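Local coordinates for protein probable M18-family aminopeptidase 1 (Thermotoga maritima, PDB 2GLF) that is probably a zinc-dependent aminopeptidase of the M18 family, removing residues from the amino ends of peptides at a two-metal site, here occupied by manganese, at residues 93-98 / 249-254; 117-122 / 278-283. One frame throughout, in Å; residues are numbered along the deposited sequence.

Contact 1 of 2, residues 93-98 / 249-254. With MN (manganese (II) ion), chain F; MN (manganese (II) ion), chain E.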
loop_
_atom_site.group_PDB
_atom_site.type_symbol
_atom_site.label_atom_id
_atom_site.label_comp_id
_atom_site.label_asym_id
_atom_site.label_seq_id
_atom_site.Cartn_x
_atom_site.Cartn_y
_atom_site.Cartn_z
ATOM N N ILE A 93 -31.335 4.688 34.081
ATOM C CA ILE A 93 -31.766 3.310 34.157
ATOM C C ILE A 93 -31.881 2.621 32.807
ATOM O O ILE A 93 -32.387 1.503 32.722
ATOM C CB ILE A 93 -33.102 3.193 34.930
ATOM C CG1 ILE A 93 -34.146 4.134 34.335
ATOM C CG2 ILE A 93 -32.881 3.528 36.394
ATOM C CD1 ILE A 93 -35.482 4.058 35.031
ATOM N N ASP A 94 -31.413 3.273 31.749
ATOM C CA ASP A 94 -31.440 2.641 30.436
ATOM C C ASP A 94 -30.068 1.982 30.247
ATOM O O ASP A 94 -29.070 2.461 30.791
ATOM C CB ASP A 94 -31.685 3.669 29.331
ATOM C CG ASP A 94 -30.589 4.707 29.247
ATOM O OD1 ASP A 94 -30.116 4.977 28.121
ATOM O OD2 ASP A 94 -30.204 5.257 30.305
ATOM N N SER A 95 -30.017 0.885 29.497
ATOM C CA SER A 95 -28.758 0.180 29.260
ATOM C C SER A 95 -28.642 -0.304 27.827
ATOM O O SER A 95 -29.650 -0.582 27.178
ATOM C CB SER A 95 -28.641 -1.031 30.182
ATOM O OG SER A 95 -28.427 -0.639 31.519
ATOM N N PRO A 96 -27.408 -0.405 27.303
ATOM C CA PRO A 96 -27.285 -0.881 25.925
ATOM C C PRO A 96 -28.114 -2.159 25.755
ATOM O O PRO A 96 -28.167 -3.013 26.649
ATOM C CB PRO A 96 -25.782 -1.098 25.784
ATOM C CG PRO A 96 -25.227 0.058 26.576
ATOM C CD PRO A 96 -26.098 0.035 27.827
ATOM N N ARG A 97 -28.776 -2.274 24.610
ATOM C CA ARG A 97 -29.628 -3.423 24.333
ATOM C C ARG A 97 -29.861 -3.529 22.832
ATOM O O ARG A 97 -29.113 -2.969 22.028
ATOM C CB ARG A 97 -30.974 -3.220 25.024
ATOM C CG ARG A 97 -31.618 -1.872 24.671
ATOM C CD ARG A 97 -32.896 -1.636 25.451
ATOM N NE ARG A 97 -33.028 -0.256 25.928
ATOM C CZ ARG A 97 -33.499 0.757 25.206
ATOM N NH1 ARG A 97 -33.898 0.567 23.954
ATOM N NH2 ARG A 97 -33.574 1.970 25.742
ATOM N N LEU A 98 -30.911 -4.261 22.473
ATOM C CA LEU A 98 -31.317 -4.423 21.084
ATOM C C LEU A 98 -32.822 -4.159 21.078
ATOM O O LEU A 98 -33.535 -4.644 21.955
ATOM C CB LEU A 98 -31.049 -5.845 20.584
ATOM C CG LEU A 98 -29.620 -6.393 20.550
ATOM C CD1 LEU A 98 -29.657 -7.841 20.064
ATOM C CD2 LEU A 98 -28.745 -5.545 19.640
ATOM N N ASP A 249 -24.383 -1.177 34.427
ATOM C CA ASP A 249 -24.039 0.179 34.039
ATOM C C ASP A 249 -25.173 1.086 34.476
ATOM O O ASP A 249 -26.175 1.260 33.779
ATOM C CB ASP A 249 -23.831 0.326 32.537
ATOM C CG ASP A 249 -23.290 1.712 32.158
ATOM O OD1 ASP A 249 -23.695 2.717 32.784
ATOM O OD2 ASP A 249 -22.473 1.806 31.216
ATOM N N ASP A 250 -24.977 1.617 35.676
ATOM C CA ASP A 250 -25.849 2.547 36.362
ATOM C C ASP A 250 -27.064 2.081 37.122
ATOM O O ASP A 250 -27.630 2.860 37.887
ATOM C CB ASP A 250 -26.231 3.687 35.447
ATOM C CG ASP A 250 -25.969 5.010 36.097
ATOM O OD1 ASP A 250 -24.902 5.128 36.738
ATOM O OD2 ASP A 250 -26.813 5.918 35.984
ATOM N N ARG A 251 -27.497 0.842 36.934
ATOM C CA ARG A 251 -28.626 0.399 37.743
ATOM C C ARG A 251 -27.978 0.105 39.091
ATOM O O ARG A 251 -28.651 0.009 40.115
ATOM C CB ARG A 251 -29.302 -0.853 37.162
ATOM C CG ARG A 251 -29.872 -0.621 35.773
ATOM C CD ARG A 251 -31.097 -1.462 35.479
ATOM N NE ARG A 251 -31.707 -1.023 34.229
ATOM C CZ ARG A 251 -31.448 -1.547 33.037
ATOM N NH1 ARG A 251 -30.589 -2.547 32.925
ATOM N NH2 ARG A 251 -32.029 -1.057 31.953
ATOM N N ILE A 252 -26.649 -0.007 39.075
ATOM C CA ILE A 252 -25.897 -0.258 40.290
ATOM C C ILE A 252 -25.852 1.048 41.062
ATOM O O ILE A 252 -25.781 1.056 42.286
ATOM C CB ILE A 252 -24.453 -0.717 39.999
ATOM C CG1 ILE A 252 -23.825 -1.273 41.283
ATOM C CG2 ILE A 252 -23.622 0.452 39.489
ATOM C CD1 ILE A 252 -22.508 -1.988 41.066
ATOM N N CYS A 253 -25.886 2.159 40.340
ATOM C CA CYS A 253 -25.880 3.457 40.985
ATOM C C CYS A 253 -27.302 3.843 41.329
ATOM O O CYS A 253 -27.540 4.589 42.275
ATOM C CB CYS A 253 -25.264 4.502 40.072
ATOM S SG CYS A 253 -23.498 4.467 40.165
ATOM N N ALA A 254 -28.245 3.321 40.554
ATOM C CA ALA A 254 -29.652 3.593 40.786
ATOM C C ALA A 254 -30.080 2.906 42.074
ATOM O O ALA A 254 -30.794 3.482 42.891
ATOM C CB ALA A 254 -30.479 3.082 39.626
HETATM MN MN MN F . -23.031 3.444 29.535
HETATM MN MN MN E . -23.451 4.998 32.465
HETATM O O HOH W 1 -29.033 1.517 33.469
HETATM O O HOH W 2 -31.945 -2.015 29.232
HETATM O O HOH W 3 -21.194 4.408 32.820
#
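R251 starts with CG anti to its carbonyl carbon (chi1 -61°) and bends at chi2, and its guanidinium reaches the backbone of I93. S95 also sets OG anti to its carbonyl carbon (chi1 -71°), which lays the hydroxyl over one face of that guanidinium. I93 O lies at the guanidinium edge. It receives R251 NH2 at 2.7 Å and R251 NE at 3.0 Å, so one carbonyl oxygen is held by a fork of two N-H groups. Both bonds are weak because they are strongly bent. S95 OG stands 3.2 Å from R251 NH1, but the angle is poor and no hydrogen bond forms. Water 1 lies on the same face. It bonds to S95 OG at 3.0 Å and lies within hydrogen-bonding distance of D94 O and D249 O, tying the 93-98 loop to the backbone of D249. Water 2 accepts from R251 NH2 at 2.9 Å.

D249 takes a different task. Its carboxylate bridges the two manganese ions, with OD1 2.3 Å from the manganese of chain E and OD2 2.4 Å from the manganese of chain F. H92 and D326 bind the first ion as well, and E279 and H425 the second. Such a bridging aspartate is characteristic of dinuclear metallopeptidases of this clan.

I93 CG2 also touches A254 CB, 4.1 Å away. The 93-98 segment leads from strand 87-92 of the mixed sheet into strand 97-108 of the antiparallel sheet, and helix 248-263 packs against this passage. Beyond them, helix 33-45 touches both I93 and R251, helix 13-29 reaches R251 through M27, and I93 pairs by backbone with F275 of the neighbouring strand 270-275.

Contact 2 of 2, residues 117-122 / 278-283. With MN (manganese (II) ion), chain F.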
loop_
_atom_site.group_PDB
_atom_site.type_symbol
_atom_site.label_atom_id
_atom_site.label_comp_id
_atom_site.label_asym_id
_atom_site.label_seq_id
_atom_site.Cartn_x
_atom_site.Cartn_y
_atom_site.Cartn_z
ATOM N N HIS A 117 -32.486 -3.410 16.060
ATOM C CA HIS A 117 -31.696 -2.222 15.801
ATOM C C HIS A 117 -31.089 -1.984 17.182
ATOM O O HIS A 117 -31.812 -1.747 18.144
ATOM C CB HIS A 117 -32.609 -1.076 15.393
ATOM C CG HIS A 117 -31.879 0.126 14.893
ATOM N ND1 HIS A 117 -30.860 0.723 15.602
ATOM C CD2 HIS A 117 -32.037 0.863 13.767
ATOM C CE1 HIS A 117 -30.421 1.777 14.936
ATOM N NE2 HIS A 117 -31.120 1.886 13.820
ATOM N N TYR A 118 -29.766 -2.077 17.292
ATOM C CA TYR A 118 -29.127 -1.910 18.588
ATOM C C TYR A 118 -29.235 -0.514 19.181
ATOM O O TYR A 118 -29.286 0.490 18.469
ATOM C CB TYR A 118 -27.666 -2.362 18.521
ATOM C CG TYR A 118 -26.741 -1.450 17.771
ATOM C CD1 TYR A 118 -26.069 -0.415 18.425
ATOM C CD2 TYR A 118 -26.506 -1.632 16.414
ATOM C CE1 TYR A 118 -25.181 0.415 17.738
ATOM C CE2 TYR A 118 -25.622 -0.812 15.721
ATOM C CZ TYR A 118 -24.963 0.207 16.388
ATOM O OH TYR A 118 -24.086 1.008 15.702
ATOM N N TYR A 119 -29.285 -0.478 20.509
ATOM C CA TYR A 119 -29.414 0.755 21.271
ATOM C C TYR A 119 -28.170 0.994 22.115
ATOM O O TYR A 119 -27.748 0.118 22.875
ATOM C CB TYR A 119 -30.631 0.646 22.180
ATOM C CG TYR A 119 -30.786 1.778 23.156
ATOM C CD1 TYR A 119 -31.418 2.959 22.790
ATOM C CD2 TYR A 119 -30.309 1.663 24.458
ATOM C CE1 TYR A 119 -31.577 3.991 23.697
ATOM C CE2 TYR A 119 -30.459 2.692 25.372
ATOM C CZ TYR A 119 -31.098 3.851 24.988
ATOM O OH TYR A 119 -31.284 4.856 25.908
ATOM N N GLY A 120 -27.586 2.178 21.994
ATOM C CA GLY A 120 -26.400 2.479 22.774
ATOM C C GLY A 120 -25.110 1.863 22.249
ATOM O O GLY A 120 -25.070 1.299 21.148
ATOM N N GLY A 121 -24.054 1.957 23.055
ATOM C CA GLY A 121 -22.762 1.435 22.661
ATOM C C GLY A 121 -22.448 -0.022 22.948
ATOM O O GLY A 121 -21.495 -0.314 23.663
ATOM N N ILE A 122 -23.234 -0.938 22.392
ATOM C CA ILE A 122 -22.987 -2.372 22.569
ATOM C C ILE A 122 -21.742 -2.697 21.739
ATOM O O ILE A 122 -21.431 -1.964 20.803
ATOM C CB ILE A 122 -24.145 -3.228 21.998
ATOM C CG1 ILE A 122 -24.176 -3.100 20.468
ATOM C CG2 ILE A 122 -25.468 -2.784 22.588
ATOM C CD1 ILE A 122 -25.157 -4.012 19.776
ATOM N N GLU A 278 -29.912 8.029 28.480
ATOM C CA GLU A 278 -28.554 8.548 28.648
ATOM C C GLU A 278 -27.594 7.866 27.677
ATOM O O GLU A 278 -26.738 8.524 27.086
ATOM C CB GLU A 278 -28.053 8.332 30.076
ATOM C CG GLU A 278 -26.920 7.321 30.189
ATOM C CD GLU A 278 -25.559 7.889 29.858
ATOM O OE1 GLU A 278 -24.589 7.098 29.782
ATOM O OE2 GLU A 278 -25.454 9.121 29.686
ATOM N N GLU A 279 -27.740 6.548 27.529
ATOM C CA GLU A 279 -26.889 5.762 26.644
ATOM C C GLU A 279 -26.930 6.196 25.179
ATOM O O GLU A 279 -26.215 5.631 24.357
ATOM C CB GLU A 279 -27.251 4.273 26.728
ATOM C CG GLU A 279 -26.901 3.568 28.041
ATOM C CD GLU A 279 -25.408 3.498 28.322
ATOM O OE1 GLU A 279 -24.601 3.861 27.451
ATOM O OE2 GLU A 279 -25.035 3.070 29.426
ATOM N N ILE A 280 -27.772 7.171 24.838
ATOM C CA ILE A 280 -27.838 7.660 23.458
ATOM C C ILE A 280 -27.694 9.178 23.377
ATOM O O ILE A 280 -27.947 9.777 22.331
ATOM C CB ILE A 280 -29.160 7.226 22.725
ATOM C CG1 ILE A 280 -30.406 7.653 23.506
ATOM C CG2 ILE A 280 -29.157 5.726 22.504
ATOM C CD1 ILE A 280 -30.799 9.120 23.331
ATOM N N GLY A 281 -27.286 9.795 24.485
ATOM C CA GLY A 281 -27.107 11.236 24.510
ATOM C C GLY A 281 -28.064 12.003 25.407
ATOM O O GLY A 281 -27.846 13.184 25.670
ATOM N N SER A 282 -29.127 11.341 25.863
ATOM C CA SER A 282 -30.136 11.939 26.749
ATOM C C SER A 282 -31.170 12.819 26.042
ATOM O O SER A 282 -31.609 13.832 26.582
ATOM C CB SER A 282 -29.464 12.733 27.881
ATOM O OG SER A 282 -28.684 11.883 28.713
ATOM N N ASP A 283 -31.562 12.412 24.838
ATOM C CA ASP A 283 -32.558 13.137 24.052
ATOM C C ASP A 283 -33.917 12.477 24.258
ATOM O O ASP A 283 -34.005 11.250 24.338
ATOM C CB ASP A 283 -32.196 13.092 22.566
ATOM C CG ASP A 283 -30.892 13.802 22.259
ATOM O OD1 ASP A 283 -30.855 15.049 22.346
ATOM O OD2 ASP A 283 -29.903 13.110 21.934
HETATM MN MN MN F . -23.031 3.444 29.535
HETATM O O HOH W 4 -24.367 4.169 24.907
#
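The Y119 ring meets both I280 and E279, crossing each side chain at about a right angle. Its CE1 lies 3.2 Å from I280 CG2, and its CE2 lies 3.8 Å from E279 CB. The ring reaches this place with CG anti to the backbone N (chi1 172°). E279 then bends at chi2, and both its carboxylate oxygens bind the manganese of chain F, OE2 at 2.0 Å and OE1 more loosely at 2.6 Å. E279 OE1 also accepts from water 4, and that water accepts from G121 N at 2.9 Å. The backbones close up at G120, whose CA makes a CA-H...O contact with E279 O at 3.5 Å. G120 has backbone angles that call for glycine.

G121 is the centre of an inverse gamma turn. After strand 111-119 the chain turns tightly here, beside the loop that follows strand 270-275 and carries the metal ligand.

Farther out, D94 OD1 bonds to Y119 OH and also takes E279 N, which positions the ligand from its backbone, while R97 adds a cation-pi contact to the same ring. An alanine at Y119 would probably leave I280 and the E279 CB without the ring that packs on them, and D94 without one of its partners. G121 O receives H425 ND1, another ligand of this ion, and G361 of the second subunit packs on I280.

In the fold
Both contacts are buried, and neither belongs to the open surface. Contact 1 lies almost at the centre of the chain; contact 2 has its centre about 11 Å from the chain centre, where another subunit comes close. Contact 1 runs into strand 97-108 and contact 2 leaves the end of strand 111-119; the two strands are neighbours in the antiparallel sheet. Both contacts reach the manganese of chain F. Contact 1 supplies a bridging aspartate, contact 2 a glutamate at one ion. Contact 1 joins a loop to a helix through an arginine and water, whereas contact 2 joins a strand end and the turn after it to a loop with a short 3-10 segment, by ring packing and glycine backbone. D94 links them directly.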